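Local coordinates for protein KP6 killer toxin subunit beta (Ustilago maydis virus P6, PDB 4GVB) that forms the beta half of a virally encoded, secreted antifungal killer toxin, which acts with the receptor-recognising alpha subunit to kill sensitive fungal cells, at residues M8-V12 and V24-A28. Residues are numbered along the deposited sequence; the frame is centred on the assembly and turned at random.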
loop_
_atom_site.group_PDB
_atom_site.type_symbol
_atom_site.label_atom_id
_atom_site.label_comp_id
_atom_site.label_asym_id
_atom_site.label_seq_id
_atom_site.Cartn_x
_atom_site.Cartn_y
_atom_site.Cartn_z
ATOM N N MET B 8 6.148 7.000 17.288
ATOM C CA MET B 8 5.015 6.212 16.812
ATOM C C MET B 8 4.246 7.054 15.791
ATOM O O MET B 8 4.072 8.250 15.982
ATOM C CB MET B 8 4.114 5.766 17.971
ATOM C CG MET B 8 3.483 6.900 18.764
ATOM S SD MET B 8 2.651 6.330 20.269
ATOM C CE MET B 8 1.804 7.816 20.752
ATOM N N CYS B 9 3.800 6.427 14.705
ATOM C CA CYS B 9 3.235 7.162 13.588
ATOM C C CYS B 9 1.997 6.512 13.000
ATOM O O CYS B 9 1.825 5.292 13.065
ATOM C CB CYS B 9 4.272 7.302 12.464
ATOM S SG CYS B 9 5.827 8.132 12.885
ATOM N N GLN B 10 1.135 7.354 12.440
ATOM C CA GLN B 10 -0.009 6.929 11.652
ATOM C C GLN B 10 0.152 7.525 10.265
ATOM O O GLN B 10 0.685 8.623 10.116
ATOM C CB GLN B 10 -1.312 7.498 12.230
ATOM C CG GLN B 10 -1.602 7.224 13.697
ATOM C CD GLN B 10 -2.880 7.922 14.134
ATOM O OE1 GLN B 10 -3.701 7.362 14.859
ATOM N NE2 GLN B 10 -3.057 9.151 13.679
ATOM N N CYS B 11 -0.312 6.808 9.246
ATOM C CA CYS B 11 -0.552 7.411 7.936
ATOM C C CYS B 11 -1.901 8.104 7.991
ATOM O O CYS B 11 -2.844 7.569 8.563
ATOM C CB CYS B 11 -0.564 6.321 6.847
ATOM S SG CYS B 11 0.990 5.433 6.709
ATOM N N VAL B 12 -1.996 9.296 7.409
ATOM C CA VAL B 12 -3.221 10.072 7.463
ATOM C C VAL B 12 -3.539 10.681 6.100
ATOM O O VAL B 12 -2.646 10.886 5.274
ATOM C CB VAL B 12 -3.122 11.208 8.517
ATOM C CG1 VAL B 12 -2.923 10.620 9.909
ATOM C CG2 VAL B 12 -1.976 12.161 8.173
ATOM N N VAL B 24 -3.454 1.746 5.287
ATOM C CA VAL B 24 -2.219 2.350 4.797
ATOM C C VAL B 24 -1.151 2.273 5.889
ATOM O O VAL B 24 -0.008 1.871 5.650
ATOM C CB VAL B 24 -2.460 3.821 4.364
ATOM C CG1 VAL B 24 -1.199 4.407 3.773
ATOM C CG2 VAL B 24 -3.596 3.893 3.332
ATOM N N THR B 25 -1.527 2.666 7.108
ATOM C CA THR B 25 -0.626 2.527 8.241
ATOM C C THR B 25 -0.170 1.064 8.409
ATOM O O THR B 25 1.016 0.804 8.595
ATOM C CB THR B 25 -1.271 3.022 9.554
ATOM O OG1 THR B 25 -1.793 4.351 9.367
ATOM C CG2 THR B 25 -0.255 3.048 10.646
ATOM N N ARG B 26 -1.123 0.131 8.372
ATOM C CA ARG B 26 -0.808 -1.290 8.488
ATOM C C ARG B 26 0.218 -1.724 7.427
ATOM O O ARG B 26 1.175 -2.449 7.716
ATOM C CB ARG B 26 -2.100 -2.112 8.379
ATOM C CG ARG B 26 -1.903 -3.600 8.318
ATOM C CD ARG B 26 -3.246 -4.328 8.430
ATOM N NE ARG B 26 -4.067 -3.786 9.512
ATOM C CZ ARG B 26 -5.208 -3.139 9.326
ATOM N NH1 ARG B 26 -5.666 -2.956 8.093
ATOM N NH2 ARG B 26 -5.890 -2.680 10.366
ATOM N N ALA B 27 0.022 -1.269 6.195
ATOM C CA ALA B 27 0.920 -1.660 5.107
ATOM C C ALA B 27 2.307 -1.073 5.323
ATOM O O ALA B 27 3.318 -1.744 5.148
ATOM C CB ALA B 27 0.350 -1.219 3.759
ATOM N N ALA B 28 2.352 0.192 5.724
ATOM C CA ALA B 28 3.622 0.872 5.944
ATOM C C ALA B 28 4.385 0.268 7.112
ATOM O O ALA B 28 5.612 0.184 7.083
ATOM C CB ALA B 28 3.386 2.368 6.170
#
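The flat group here is the peptide joining Gln10 to Cys11, met by Thr25 from its N-H side rather than over a face. Thr25 OG1 sits slightly off the peptide plane and accepts the hydrogen of Cys11 N at 2.9 Å, with an N-H...O angle of 149°. Thr25 CG2, anti to its own nitrogen, points along the strand instead and rests 3.9 Å from Cys9 O. Cys11 turns its side chain to the helix, with CB 3.7 Å from Val24 CG1. Its SG is anti to the carbonyl carbon (chi1 -61°), which lays the sulfur over the start of this turn, 3.7 Å from Thr25 CA. The methyl of Ala28 closes on the same sulfur, CB to SG 3.9 Å. Val24, Thr25 and Ala28, from one turn of helix 22-29, thus line one side of the cysteine, whose sulfur continues into the disulfide with Cys64 of helix 57-67. Val24 also packs on Leu68 of the alpha subunit, placing this contact close to the heterodimer interface. The Thr25 hydroxyl has a second bond, to Leu21 O one turn back, where it must be the donor. Giving its proton there and accepting from the strand, this buried hydroxyl is gripped twice, fixing its rotation, while the disulfide covalently joins the same strand position to the other helix.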